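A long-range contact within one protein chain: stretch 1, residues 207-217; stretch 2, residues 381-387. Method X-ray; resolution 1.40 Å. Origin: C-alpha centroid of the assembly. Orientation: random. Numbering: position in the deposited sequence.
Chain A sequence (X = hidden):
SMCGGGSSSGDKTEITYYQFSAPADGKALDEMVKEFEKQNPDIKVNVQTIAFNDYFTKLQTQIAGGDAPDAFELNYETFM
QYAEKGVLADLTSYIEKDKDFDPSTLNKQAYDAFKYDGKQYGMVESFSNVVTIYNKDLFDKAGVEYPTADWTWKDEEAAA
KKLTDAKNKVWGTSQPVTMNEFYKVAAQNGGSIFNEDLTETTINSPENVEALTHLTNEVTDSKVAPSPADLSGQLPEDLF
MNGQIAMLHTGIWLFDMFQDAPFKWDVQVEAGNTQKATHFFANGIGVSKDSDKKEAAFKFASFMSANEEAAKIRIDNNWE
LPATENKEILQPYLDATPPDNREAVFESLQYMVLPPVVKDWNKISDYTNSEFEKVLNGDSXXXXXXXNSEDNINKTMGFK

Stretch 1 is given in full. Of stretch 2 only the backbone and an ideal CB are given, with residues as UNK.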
# COMPACT_ATOMS: atom_id res chain seq x y z
N GLU A 207 0.66 -24.12 -6.20
CA GLU A 207 1.43 -23.40 -5.18
C GLU A 207 0.58 -22.28 -4.63
O GLU A 207 0.73 -21.92 -3.45
CB GLU A 207 2.78 -22.91 -5.74
CG GLU A 207 2.78 -21.88 -6.86
CD GLU A 207 2.65 -22.46 -8.24
OE1 GLU A 207 2.21 -23.60 -8.48
OE2 GLU A 207 3.02 -21.68 -9.15
N ASN A 208 -0.31 -21.71 -5.44
CA ASN A 208 -1.18 -20.62 -4.97
C ASN A 208 -2.28 -21.17 -4.08
O ASN A 208 -2.65 -20.52 -3.10
CB ASN A 208 -1.80 -19.86 -6.14
CG ASN A 208 -0.80 -18.90 -6.77
OD1 ASN A 208 0.41 -18.92 -6.47
ND2 ASN A 208 -1.33 -17.99 -7.59
N VAL A 209 -2.81 -22.35 -4.35
CA VAL A 209 -3.75 -22.97 -3.43
C VAL A 209 -3.06 -23.15 -2.10
O VAL A 209 -3.66 -22.87 -1.06
CB VAL A 209 -4.27 -24.32 -3.96
CG1 VAL A 209 -5.15 -25.01 -2.93
CG2 VAL A 209 -5.02 -24.15 -5.28
N GLU A 210 -1.83 -23.62 -2.07
CA GLU A 210 -1.13 -23.79 -0.79
C GLU A 210 -0.94 -22.46 -0.09
O GLU A 210 -1.09 -22.34 1.13
CB GLU A 210 0.21 -24.47 -1.07
CG GLU A 210 0.94 -24.88 0.21
CD GLU A 210 2.23 -25.63 -0.00
OE1 GLU A 210 2.84 -25.51 -1.09
OE2 GLU A 210 2.57 -26.42 0.92
N ALA A 211 -0.58 -21.42 -0.83
CA ALA A 211 -0.37 -20.08 -0.26
C ALA A 211 -1.63 -19.52 0.36
O ALA A 211 -1.62 -18.95 1.45
CB ALA A 211 0.20 -19.11 -1.29
N LEU A 212 -2.74 -19.64 -0.38
CA LEU A 212 -4.01 -19.17 0.17
C LEU A 212 -4.45 -19.96 1.38
O LEU A 212 -4.92 -19.35 2.34
CB LEU A 212 -5.09 -19.19 -0.89
CG LEU A 212 -6.50 -18.68 -0.46
CD1 LEU A 212 -6.46 -17.25 -0.03
CD2 LEU A 212 -7.45 -18.82 -1.63
N THR A 213 -4.26 -21.27 1.31
CA THR A 213 -4.58 -22.12 2.44
C THR A 213 -3.75 -21.76 3.67
O THR A 213 -4.28 -21.79 4.81
CB THR A 213 -4.42 -23.60 2.06
OG1 THR A 213 -5.25 -23.85 0.92
CG2 THR A 213 -4.80 -24.55 3.22
N HIS A 214 -2.50 -21.37 3.49
CA HIS A 214 -1.67 -20.91 4.58
C HIS A 214 -2.35 -19.73 5.28
O HIS A 214 -2.38 -19.67 6.52
CB HIS A 214 -0.27 -20.62 4.03
CG HIS A 214 0.44 -19.49 4.70
ND1 HIS A 214 1.04 -19.52 5.95
CD2 HIS A 214 0.68 -18.26 4.19
CE1 HIS A 214 1.59 -18.35 6.18
NE2 HIS A 214 1.39 -17.58 5.13
N LEU A 215 -2.87 -18.77 4.52
CA LEU A 215 -3.60 -17.62 5.10
C LEU A 215 -4.94 -18.03 5.72
O LEU A 215 -5.25 -17.66 6.86
CB LEU A 215 -3.85 -16.52 4.08
CG LEU A 215 -2.57 -15.91 3.48
CD1 LEU A 215 -2.98 -14.96 2.37
CD2 LEU A 215 -1.71 -15.24 4.52
N THR A 216 -5.76 -18.79 4.99
CA THR A 216 -7.12 -19.02 5.49
C THR A 216 -7.14 -19.98 6.66
O THR A 216 -7.99 -19.80 7.55
CB THR A 216 -8.06 -19.47 4.36
OG1 THR A 216 -7.60 -20.69 3.82
CG2 THR A 216 -8.16 -18.44 3.25
N ASN A 217 -6.22 -20.94 6.69
CA ASN A 217 -6.21 -21.85 7.83
C ASN A 217 -5.90 -21.14 9.13
O ASN A 217 -6.36 -21.61 10.19
CB ASN A 217 -5.17 -22.95 7.63
CG ASN A 217 -5.64 -24.13 6.83
OD1 ASN A 217 -6.80 -24.24 6.51
ND2 ASN A 217 -4.73 -25.04 6.58
N UNK A 381 -13.97 -22.72 -0.08
CA UNK A 381 -12.65 -23.30 0.15
C UNK A 381 -11.60 -22.60 -0.70
O UNK A 381 -11.96 -21.97 -1.68
CB UNK A 381 -12.66 -24.80 -0.15
N UNK A 382 -10.30 -22.71 -0.32
CA UNK A 382 -9.28 -22.04 -1.12
C UNK A 382 -9.30 -22.44 -2.58
O UNK A 382 -9.23 -21.55 -3.44
CB UNK A 382 -7.89 -22.33 -0.54
N UNK A 383 -9.47 -23.74 -2.87
CA UNK A 383 -9.45 -24.14 -4.28
C UNK A 383 -10.64 -23.53 -5.01
O UNK A 383 -10.51 -23.10 -6.14
CB UNK A 383 -9.47 -25.66 -4.41
N UNK A 384 -11.83 -23.51 -4.41
CA UNK A 384 -12.98 -22.96 -5.12
C UNK A 384 -12.81 -21.46 -5.32
O UNK A 384 -13.13 -20.92 -6.38
CB UNK A 384 -14.27 -23.25 -4.36
N UNK A 385 -12.29 -20.76 -4.33
CA UNK A 385 -12.07 -19.35 -4.45
C UNK A 385 -11.13 -19.01 -5.60
O UNK A 385 -11.38 -18.05 -6.33
CB UNK A 385 -11.52 -18.80 -3.13
N UNK A 386 -10.06 -19.78 -5.73
CA UNK A 386 -9.08 -19.54 -6.79
C UNK A 386 -9.61 -19.95 -8.14
O UNK A 386 -9.29 -19.25 -9.13
CB UNK A 386 -7.78 -20.29 -6.50
N UNK A 387 -10.38 -21.03 -8.24
CA UNK A 387 -11.01 -21.40 -9.51
C UNK A 387 -11.94 -20.29 -9.94
O UNK A 387 -11.90 -19.83 -11.09
CB UNK A 387 -11.77 -22.72 -9.39

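Position 381 lies just before the helix of stretch 2, with extended backbone angles of -134/159. Its CA-to-CB bond points sideways, and no atom of stretch 1 lies within 5.5 Å of the ideal CB. The place before a helix suits a short acceptor side chain: Ser, Thr, Asp or Asn. The residue is Thr381. Its OG1 accepts from the backbone N of position 384 at 3.3 Å, a capping bond.

Position 382 opens the helix, at -56/-43. Its CB points toward stretch 1. The ideal CB is 3.4 Å from Thr213 OG1 and 3.7 Å from Leu212 CD2. Thr213 OG1 already donates to Val209 O at 2.7 Å, so a partner here need not accept that proton. A compact apolar group fits; Ala, Val or Pro are plausible. Pro also suits the phi angle and the first turn, where a backbone N-H is not needed within the helix. The residue is Pro382. Its ring is a knob among Val209, Leu212, Thr213 and Thr216. Pro382 CB lies 3.8 Å from Leu212 CD2, and CG reaches to 3.5 Å from Thr216 OG1.

Position 383 points sideways. The ideal CB is 4.6 Å from Val209 CG1, at the side of the contact. Many residues would do, polar or aliphatic, with length enough to lie along Val209. The residue is Glu383. Its end comes nearer than its CB direction suggests: OE2 is 3.1 Å from Val209 CG2. This is a close contact with a methyl group, not a hydrogen bond.

Position 384 is out of reach of stretch 1. A helix-compatible polar residue would serve. It is Lys384.

Position 385 points toward stretch 1, with the ideal CB 4.3 Å from Leu212 CD2. A small apolar residue is enough to touch that methyl. The residue is Ala385. Its CB is 4.4 Å from Leu212 CD2, a light apolar contact.

Position 386 also points toward stretch 1. The ideal CB is 4.9 Å from Val209 CG2 and 5.1 Å from Leu212 CD2. That leaves room for a longer apolar side chain; Leu, Ile or Met would suit. The residue is Leu386. Its CG packs 3.7 Å from Leu212 CD2. Its CD1 is 3.9 Å from Val209 CG2 and also 3.7 Å from Asn208 O.

Position 387 is out of reach, so stretch 1 leaves the choice open. It is Lys387, with NZ hydrogen-bonded elsewhere in the structure.

Stretch 2 (381-387) TPEKALK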
# COMPACT_ATOMS: atom_id res chain seq x y z
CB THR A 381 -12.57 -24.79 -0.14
OG1 THR A 381 -12.65 -24.92 -1.57
CG2 THR A 381 -13.63 -25.60 0.53
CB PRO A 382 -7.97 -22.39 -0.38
CG PRO A 382 -8.38 -22.58 1.04
CD PRO A 382 -9.73 -23.25 0.93
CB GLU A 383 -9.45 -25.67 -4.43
CG GLU A 383 -9.69 -26.16 -5.84
CD GLU A 383 -8.80 -25.62 -6.91
OE1 GLU A 383 -9.26 -25.47 -8.07
OE2 GLU A 383 -7.63 -25.37 -6.55
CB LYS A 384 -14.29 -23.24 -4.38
CG LYS A 384 -14.69 -24.71 -4.50
CD LYS A 384 -16.06 -24.96 -3.87
CE LYS A 384 -16.07 -24.73 -2.37
NZ LYS A 384 -17.34 -25.22 -1.78
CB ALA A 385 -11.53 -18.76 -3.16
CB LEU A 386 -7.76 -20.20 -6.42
CG LEU A 386 -7.08 -19.54 -5.24
CD1 LEU A 386 -5.93 -20.39 -4.79
CD2 LEU A 386 -6.61 -18.12 -5.52
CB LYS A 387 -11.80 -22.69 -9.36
CG LYS A 387 -12.54 -23.07 -10.62
CD LYS A 387 -13.47 -24.28 -10.42
CE LYS A 387 -14.08 -24.80 -11.72
NZ LYS A 387 -14.88 -23.79 -12.42
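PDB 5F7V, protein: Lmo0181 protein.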